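Local coordinates for retinol dehydratase (Spodoptera frugiperda, PDB 1X8L), which is a retinol dehydratase of the sulfotransferase 1 family, probably with sulfotransferase activity, here holding 4-oxoretinol and the inactive cofactor PAP, at residues A[29-34]-A[201-206]; A[195-200]-A[308-313]. The protein carries 2 engineered substitutions. All coordinates share one frame; numbering follows the deposited sequence.

In the fold
From the N terminus, residues 29-34 follow helix 18-28 and lead to strand 35-38. The chain then forms most of the parallel sheet before helix 187-200, whose C-terminal end is residues 195-200. Residues 201-206 follow that end, and contact 1 closes a loop of 166 residues by bringing them back to 29-34. Contact 2 starts from 195-200 and closes a loop of 107 residues at 308-313. The two loops therefore cross rather than nest. Contact 1 ties the N-terminal region to the end of helix 187-200. Contact 2 ties that helix to the loop that binds PAP. Both contacts touch 4-oxoretinol.

Contact 1: A[29-34]-A[201-206]; sequences GAFPTT and LYLLNK. With OXR (4-oxoretinol), chain E.
F31 and L203 lie side by side and point the same way. The F31 side chain leaves its backbone with CG anti to N (chi1 -161°), which turns the ring toward L203 and the retinoid. F31 CB lies 3.8 Å from L203 O. Farther out, F31 CD1 is only near L203 CD2. F31 CE1 comes closest, 3.5 Å from L203 CD2, and F31 CZ at the tip is 3.7 Å from the same methyl. L203 CD2 sits over one face of the F31 ring, offset toward the rim, in a CH-pi contact 3.9 Å from the ring centroid. At the ring's edge, and in its plane, the keto oxygen O2 of 4-oxoretinol lies 3.9 Å from F31 CE1. On the L203 side, L201 places its CB and both methyls against the retinoid. F31 and L201 thus line the 4-oxoretinol pocket, F31 at its ketone end. With an alanine here in place of F31, L203 CD2 is likely to lose the ring face it packs on, and a gap would probably open beside the ketone end of the ligand.

The polar half centres on N205. A30 N makes a weak hydrogen bond to N205 OD1 (3.4 Å, 162°). A water accepts from F31 N and also lies 2.6 Å from N205 OD1 and 2.7 Å from L203 O. More acceptors lie around it than it has protons, so those two bonds need not both form at once. N205 ND2 turns to the carbonyl of K25, which holds the amide against helix 18-28.

Y202, at positive phi, is the C-prime residue of the Schellman motif ending helix 187-200. Y46 of strand 43-46 touches both F31 and L203, so the contact lies between the end of helix 187-200, helix 18-28 and that strand.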
loop_
_atom_site.group_PDB
_atom_site.type_symbol
_atom_site.label_atom_id
_atom_site.label_comp_id
_atom_site.label_asym_id
_atom_site.label_seq_id
_atom_site.Cartn_x
_atom_site.Cartn_y
_atom_site.Cartn_z
ATOM N N GLY A 29 5.666 -5.531 6.042
ATOM C CA GLY A 29 4.607 -5.297 7.027
ATOM C C GLY A 29 4.466 -6.394 8.055
ATOM O O GLY A 29 4.080 -6.162 9.200
ATOM N N ALA A 30 4.748 -7.609 7.620
ATOM C CA ALA A 30 4.728 -8.771 8.480
ATOM C C ALA A 30 5.939 -8.791 9.445
ATOM O O ALA A 30 5.775 -9.029 10.640
ATOM C CB ALA A 30 4.695 -10.044 7.607
ATOM N N PHE A 31 7.131 -8.517 8.928
ATOM C CA PHE A 31 8.377 -8.582 9.708
ATOM C C PHE A 31 8.271 -7.837 11.043
ATOM O O PHE A 31 7.870 -6.683 11.060
ATOM C CB PHE A 31 9.562 -8.030 8.917
ATOM C CG PHE A 31 10.893 -8.466 9.463
ATOM C CD1 PHE A 31 11.208 -9.812 9.533
ATOM C CD2 PHE A 31 11.815 -7.529 9.952
ATOM C CE1 PHE A 31 12.437 -10.229 10.061
ATOM C CE2 PHE A 31 13.057 -7.946 10.475
ATOM C CZ PHE A 31 13.359 -9.289 10.541
ATOM N N PRO A 32 8.558 -8.502 12.160
ATOM C CA PRO A 32 8.389 -7.875 13.480
ATOM C C PRO A 32 9.258 -6.646 13.756
ATOM O O PRO A 32 8.781 -5.754 14.409
ATOM C CB PRO A 32 8.732 -9.005 14.465
ATOM C CG PRO A 32 8.581 -10.272 13.660
ATOM C CD PRO A 32 9.006 -9.901 12.276
ATOM N N THR A 33 10.487 -6.587 13.280
ATOM C CA THR A 33 11.366 -5.435 13.587
ATOM C C THR A 33 10.989 -4.168 12.799
ATOM O O THR A 33 11.078 -4.174 11.576
ATOM C CB THR A 33 12.822 -5.826 13.267
ATOM O OG1 THR A 33 13.056 -7.193 13.679
ATOM C CG2 THR A 33 13.796 -4.994 14.074
ATOM N N THR A 34 10.563 -3.094 13.478
ATOM C CA THR A 34 10.210 -1.848 12.777
ATOM C C THR A 34 11.394 -0.905 12.714
ATOM O O THR A 34 12.429 -1.187 13.308
ATOM C CB THR A 34 8.975 -1.135 13.391
ATOM O OG1 THR A 34 9.319 -0.516 14.638
ATOM C CG2 THR A 34 7.835 -2.136 13.723
ATOM N N LEU A 201 16.061 -14.011 3.621
ATOM C CA LEU A 201 15.879 -14.036 5.065
ATOM C C LEU A 201 14.414 -13.864 5.509
ATOM O O LEU A 201 14.150 -13.666 6.687
ATOM C CB LEU A 201 16.753 -12.960 5.666
ATOM C CG LEU A 201 18.258 -13.168 5.450
ATOM C CD1 LEU A 201 19.013 -11.882 5.703
ATOM C CD2 LEU A 201 18.759 -14.243 6.376
ATOM N N TYR A 202 13.484 -13.955 4.552
ATOM C CA TYR A 202 12.030 -13.889 4.769
ATOM C C TYR A 202 11.551 -12.534 5.305
ATOM O O TYR A 202 10.550 -12.460 6.018
ATOM C CB TYR A 202 11.535 -14.995 5.713
ATOM C CG TYR A 202 11.681 -16.411 5.243
ATOM C CD1 TYR A 202 12.713 -17.215 5.720
ATOM C CD2 TYR A 202 10.755 -16.983 4.358
ATOM C CE1 TYR A 202 12.833 -18.540 5.320
ATOM C CE2 TYR A 202 10.873 -18.309 3.948
ATOM C CZ TYR A 202 11.913 -19.081 4.441
ATOM O OH TYR A 202 12.036 -20.395 4.072
ATOM N N LEU A 203 12.252 -11.464 4.949
ATOM C CA LEU A 203 11.854 -10.113 5.361
ATOM C C LEU A 203 10.595 -9.619 4.651
ATOM O O LEU A 203 9.838 -8.833 5.209
ATOM C CB LEU A 203 12.999 -9.092 5.151
ATOM C CG LEU A 203 14.398 -9.475 5.674
ATOM C CD1 LEU A 203 15.387 -8.305 5.624
ATOM C CD2 LEU A 203 14.328 -10.069 7.077
ATOM N N LEU A 204 10.383 -10.056 3.417
ATOM C CA LEU A 204 9.360 -9.453 2.586
ATOM C C LEU A 204 8.088 -10.249 2.543
ATOM O O LEU A 204 8.090 -11.478 2.694
ATOM C CB LEU A 204 9.865 -9.280 1.166
ATOM C CG LEU A 204 11.133 -8.474 1.048
ATOM C CD1 LEU A 204 11.512 -8.370 -0.403
ATOM C CD2 LEU A 204 10.955 -7.106 1.679
ATOM N N ASN A 205 6.992 -9.535 2.298
ATOM C CA ASN A 205 5.711 -10.168 2.059
ATOM C C ASN A 205 5.831 -10.886 0.728
ATOM O O ASN A 205 6.448 -10.370 -0.194
ATOM C CB ASN A 205 4.568 -9.133 2.016
ATOM C CG ASN A 205 4.597 -8.151 3.191
ATOM O OD1 ASN A 205 4.977 -8.504 4.316
ATOM N ND2 ASN A 205 4.201 -6.906 2.930
ATOM N N LYS A 206 5.241 -12.067 0.617
ATOM C CA LYS A 206 5.288 -12.827 -0.640
ATOM C C LYS A 206 4.511 -12.105 -1.769
ATOM O O LYS A 206 4.847 -12.223 -2.956
ATOM C CB LYS A 206 4.747 -14.248 -0.398
ATOM C CG LYS A 206 5.499 -15.398 -1.075
ATOM C CD LYS A 206 6.984 -15.464 -0.691
ATOM C CE LYS A 206 7.866 -14.989 -1.833
ATOM N NZ LYS A 206 8.363 -13.640 -1.538
HETATM O O2 OXR E . 14.068 -13.698 10.522
HETATM C C4 OXR E . 15.029 -13.858 11.252
HETATM C C3 OXR E . 14.740 -14.432 12.600
HETATM C C2 OXR E . 15.945 -14.624 13.500
HETATM C C1 OXR E . 17.346 -14.225 13.011
HETATM C C17 OXR E . 18.223 -15.480 13.040
HETATM C C16 OXR E . 17.898 -13.126 13.939
HETATM C C5 OXR E . 16.372 -13.489 10.814
HETATM C C18 OXR E . 16.444 -12.930 9.426
HETATM C C6 OXR E . 17.456 -13.645 11.610
HETATM C C7 OXR E . 18.875 -13.309 11.264
HETATM C C8 OXR E . 19.340 -12.644 10.211
HETATM C C9 OXR E . 20.792 -12.395 10.001
HETATM C C19 OXR E . 21.896 -12.875 10.918
HETATM C C10 OXR E . 21.079 -11.728 8.876
HETATM C C11 OXR E . 22.419 -11.423 8.432
HETATM C C12 OXR E . 22.514 -10.885 7.218
HETATM C C13 OXR E . 23.807 -10.530 6.624
HETATM C C20 OXR E . 25.101 -11.008 7.237
HETATM C C14 OXR E . 23.807 -9.786 5.512
HETATM C C15 OXR E . 25.091 -9.338 4.816
HETATM O O1 OXR E . 25.768 -8.284 5.499
HETATM O O HOH W 1 7.181 -8.461 5.684
#

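Contact 2: A[195-200]-A[308-313]; sequences FHHARL and EHFIRK. With A3P (adenosine-3'-5'-diphosphate), chain H; OXR (4-oxoretinol), chain E.
L200 and E308 bring the two backbones together, their CA atoms 5.1 Å apart, where the C-terminal end of helix 187-200 meets the loop 308-313. R312 and K313 begin the RKG motif, the cofactor-phosphate signature of the sulfotransferase fold. The main polar link is a His-carboxylate hydrogen bond. H196 ND1 gives its proton to the syn lone pair of E308 OE2 at 2.7 Å and 167°, with the oxygen nearly in the ring plane. The E308 chain bends at chi2 (-70°), which folds the carboxylate back to the helix. A water bridges E308 OE2 to R199 NH1. The other ring nitrogen, H196 NE2, bonds Y322 OH. L200 fills the apolar part: L200 CD1 rests 3.4 Å from E308 O, and CD2 meets F310 CB. H197 and F310 run side by side to the retinoid, with F310 CE1 3.6 Å from OXR C15.

The R312 guanidinium lies between H196 CD2 over one face and O2P of the PAP (A3P) 3'-phosphate over the other; its plane is 20° from that of the imidazole. R312 NE bonds A3P O1P at 2.9 Å, and K313 N holds A3P O2P at 2.8 Å.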
loop_
_atom_site.group_PDB
_atom_site.type_symbol
_atom_site.label_atom_id
_atom_site.label_comp_id
_atom_site.label_asym_id
_atom_site.label_seq_id
_atom_site.Cartn_x
_atom_site.Cartn_y
_atom_site.Cartn_z
ATOM N N PHE A 195 16.733 -6.730 -2.699
ATOM C CA PHE A 195 15.439 -7.419 -2.896
ATOM C C PHE A 195 15.575 -8.916 -2.662
ATOM O O PHE A 195 14.827 -9.500 -1.887
ATOM C CB PHE A 195 14.928 -7.185 -4.339
ATOM C CG PHE A 195 13.711 -8.013 -4.737
ATOM C CD1 PHE A 195 12.469 -7.770 -4.162
ATOM C CD2 PHE A 195 13.795 -8.977 -5.723
ATOM C CE1 PHE A 195 11.322 -8.486 -4.567
ATOM C CE2 PHE A 195 12.681 -9.707 -6.116
ATOM C CZ PHE A 195 11.430 -9.455 -5.526
ATOM N N HIS A 196 16.536 -9.540 -3.330
ATOM C CA HIS A 196 16.683 -10.991 -3.255
ATOM C C HIS A 196 17.199 -11.425 -1.859
ATOM O O HIS A 196 16.895 -12.534 -1.386
ATOM C CB HIS A 196 17.612 -11.498 -4.378
ATOM C CG HIS A 196 16.960 -11.600 -5.726
ATOM N ND1 HIS A 196 15.957 -12.503 -6.010
ATOM C CD2 HIS A 196 17.189 -10.923 -6.882
ATOM C CE1 HIS A 196 15.590 -12.374 -7.276
ATOM N NE2 HIS A 196 16.322 -11.418 -7.828
ATOM N N HIS A 197 18.000 -10.571 -1.230
ATOM C CA HIS A 197 18.588 -10.843 0.071
ATOM C C HIS A 197 17.485 -10.721 1.165
ATOM O O HIS A 197 17.453 -11.491 2.127
ATOM C CB HIS A 197 19.733 -9.876 0.299
ATOM C CG HIS A 197 20.247 -9.835 1.692
ATOM N ND1 HIS A 197 19.616 -9.133 2.694
ATOM C CD2 HIS A 197 21.379 -10.332 2.236
ATOM C CE1 HIS A 197 20.311 -9.250 3.813
ATOM N NE2 HIS A 197 21.370 -9.994 3.567
ATOM N N ALA A 198 16.554 -9.791 0.962
ATOM C CA ALA A 198 15.394 -9.715 1.826
ATOM C C ALA A 198 14.546 -10.966 1.709
ATOM O O ALA A 198 14.050 -11.477 2.711
ATOM C CB ALA A 198 14.578 -8.456 1.536
ATOM N N ARG A 199 14.355 -11.453 0.492
ATOM C CA ARG A 199 13.632 -12.706 0.261
ATOM C C ARG A 199 14.348 -13.907 0.925
ATOM O O ARG A 199 13.729 -14.749 1.506
ATOM C CB ARG A 199 13.473 -12.962 -1.235
ATOM C CG ARG A 199 12.511 -12.050 -1.951
ATOM C CD ARG A 199 11.125 -12.593 -1.995
ATOM N NE ARG A 199 10.128 -11.703 -2.600
ATOM C CZ ARG A 199 9.592 -11.836 -3.814
ATOM N NH1 ARG A 199 9.976 -12.789 -4.659
ATOM N NH2 ARG A 199 8.669 -10.970 -4.204
ATOM N N LEU A 200 15.662 -13.938 0.817
ATOM C CA LEU A 200 16.507 -14.938 1.424
ATOM C C LEU A 200 16.246 -15.115 2.905
ATOM O O LEU A 200 16.224 -16.239 3.379
ATOM C CB LEU A 200 17.970 -14.560 1.225
ATOM C CG LEU A 200 19.041 -15.460 1.812
ATOM C CD1 LEU A 200 19.196 -16.747 0.992
ATOM C CD2 LEU A 200 20.337 -14.715 1.866
ATOM N N GLU A 308 16.717 -18.760 -2.988
ATOM C CA GLU A 308 17.624 -17.636 -2.800
ATOM C C GLU A 308 18.976 -18.107 -2.276
ATOM O O GLU A 308 19.070 -19.079 -1.523
ATOM C CB GLU A 308 17.005 -16.591 -1.872
ATOM C CG GLU A 308 15.823 -15.859 -2.471
ATOM C CD GLU A 308 16.199 -14.897 -3.592
ATOM O OE1 GLU A 308 17.395 -14.651 -3.847
ATOM O OE2 GLU A 308 15.272 -14.371 -4.216
ATOM N N HIS A 309 20.024 -17.411 -2.706
ATOM C CA HIS A 309 21.377 -17.658 -2.234
ATOM C C HIS A 309 22.063 -16.346 -1.884
ATOM O O HIS A 309 21.821 -15.311 -2.500
ATOM C CB HIS A 309 22.171 -18.484 -3.270
ATOM C CG HIS A 309 21.610 -19.861 -3.467
ATOM N ND1 HIS A 309 20.505 -20.109 -4.258
ATOM C CD2 HIS A 309 21.971 -21.054 -2.933
ATOM C CE1 HIS A 309 20.203 -21.396 -4.191
ATOM N NE2 HIS A 309 21.071 -21.989 -3.387
ATOM N N PHE A 310 22.909 -16.402 -0.861
ATOM C CA PHE A 310 23.670 -15.244 -0.410
ATOM C C PHE A 310 24.755 -14.811 -1.432
ATOM O O PHE A 310 25.038 -13.606 -1.576
ATOM C CB PHE A 310 24.266 -15.536 0.979
ATOM C CG PHE A 310 25.020 -14.388 1.574
ATOM C CD1 PHE A 310 24.345 -13.331 2.184
ATOM C CD2 PHE A 310 26.399 -14.360 1.543
ATOM C CE1 PHE A 310 25.033 -12.281 2.748
ATOM C CE2 PHE A 310 27.093 -13.295 2.110
ATOM C CZ PHE A 310 26.410 -12.248 2.692
ATOM N N ILE A 311 25.387 -15.776 -2.102
ATOM C CA ILE A 311 26.192 -15.488 -3.293
ATOM C C ILE A 311 25.303 -15.924 -4.465
ATOM O O ILE A 311 25.018 -17.099 -4.583
ATOM C CB ILE A 311 27.542 -16.285 -3.325
ATOM C CG1 ILE A 311 28.276 -16.279 -1.973
ATOM C CG2 ILE A 311 28.420 -15.780 -4.454
ATOM C CD1 ILE A 311 28.844 -15.008 -1.588
ATOM N N ARG A 312 24.877 -14.989 -5.314
ATOM C CA ARG A 312 23.714 -15.161 -6.175
ATOM C C ARG A 312 24.014 -15.228 -7.690
ATOM O O ARG A 312 23.828 -16.272 -8.319
ATOM C CB ARG A 312 22.704 -14.030 -5.864
ATOM C CG ARG A 312 21.311 -14.212 -6.471
ATOM C CD ARG A 312 20.329 -13.125 -6.140
ATOM N NE ARG A 312 20.777 -11.789 -6.575
ATOM C CZ ARG A 312 20.586 -11.275 -7.794
ATOM N NH1 ARG A 312 19.969 -11.952 -8.741
ATOM N NH2 ARG A 312 21.049 -10.075 -8.081
ATOM N N LYS A 313 24.445 -14.126 -8.296
ATOM C CA LYS A 313 24.757 -14.137 -9.732
ATOM C C LYS A 313 26.131 -13.558 -10.055
ATOM O O LYS A 313 26.872 -14.142 -10.833
ATOM C CB LYS A 313 23.676 -13.421 -10.561
ATOM C CG LYS A 313 22.262 -14.030 -10.477
ATOM C CD LYS A 313 22.068 -15.307 -11.314
ATOM C CE LYS A 313 20.681 -15.930 -11.038
ATOM N NZ LYS A 313 20.413 -17.158 -11.827
HETATM P P1 A3P H . 24.394 -10.082 -6.640
HETATM O O1P A3P H . 23.111 -10.224 -5.808
HETATM O O2P A3P H . 24.724 -11.511 -7.207
HETATM O O3P A3P H . 24.082 -8.951 -7.704
HETATM P P2 A3P H . 27.770 -8.217 -0.175
HETATM O O4P A3P H . 28.874 -9.248 0.200
HETATM O O5P A3P H . 28.141 -6.778 0.274
HETATM O O6P A3P H . 26.419 -8.672 0.469
HETATM O "O5'" A3P H . 27.669 -8.247 -1.780
HETATM C "C5'" A3P H . 26.769 -9.145 -2.405
HETATM C "C4'" A3P H . 26.914 -9.161 -3.923
HETATM O "O4'" A3P H . 28.246 -9.480 -4.282
HETATM C "C3'" A3P H . 26.028 -10.264 -4.439
HETATM O "O3'" A3P H . 25.687 -9.719 -5.740
HETATM C "C2'" A3P H . 26.907 -11.411 -4.785
HETATM O "O2'" A3P H . 26.449 -12.376 -5.708
HETATM C "C1'" A3P H . 28.239 -10.725 -4.990
HETATM N N9 A3P H . 29.425 -11.547 -4.858
HETATM C C8 A3P H . 29.810 -12.256 -3.775
HETATM N N7 A3P H . 30.995 -12.873 -4.014
HETATM C C5 A3P H . 31.356 -12.569 -5.249
HETATM C C6 A3P H . 32.469 -12.859 -6.168
HETATM N N6 A3P H . 33.416 -13.664 -5.698
HETATM N N1 A3P H . 32.489 -12.295 -7.398
HETATM C C2 A3P H . 31.519 -11.481 -7.871
HETATM N N3 A3P H . 30.452 -11.153 -7.123
HETATM C C4 A3P H . 30.353 -11.694 -5.782
HETATM O O2 OXR E . 14.068 -13.698 10.522
HETATM C C4 OXR E . 15.029 -13.858 11.252
HETATM C C3 OXR E . 14.740 -14.432 12.600
HETATM C C2 OXR E . 15.945 -14.624 13.500
HETATM C C1 OXR E . 17.346 -14.225 13.011
HETATM C C17 OXR E . 18.223 -15.480 13.040
HETATM C C16 OXR E . 17.898 -13.126 13.939
HETATM C C5 OXR E . 16.372 -13.489 10.814
HETATM C C18 OXR E . 16.444 -12.930 9.426
HETATM C C6 OXR E . 17.456 -13.645 11.610
HETATM C C7 OXR E . 18.875 -13.309 11.264
HETATM C C8 OXR E . 19.340 -12.644 10.211
HETATM C C9 OXR E . 20.792 -12.395 10.001
HETATM C C19 OXR E . 21.896 -12.875 10.918
HETATM C C10 OXR E . 21.079 -11.728 8.876
HETATM C C11 OXR E . 22.419 -11.423 8.432
HETATM C C12 OXR E . 22.514 -10.885 7.218
HETATM C C13 OXR E . 23.807 -10.530 6.624
HETATM C C20 OXR E . 25.101 -11.008 7.237
HETATM C C14 OXR E . 23.807 -9.786 5.512
HETATM C C15 OXR E . 25.091 -9.338 4.816
HETATM O O1 OXR E . 25.768 -8.284 5.499
HETATM O O HOH W 2 12.633 -14.320 -4.370
#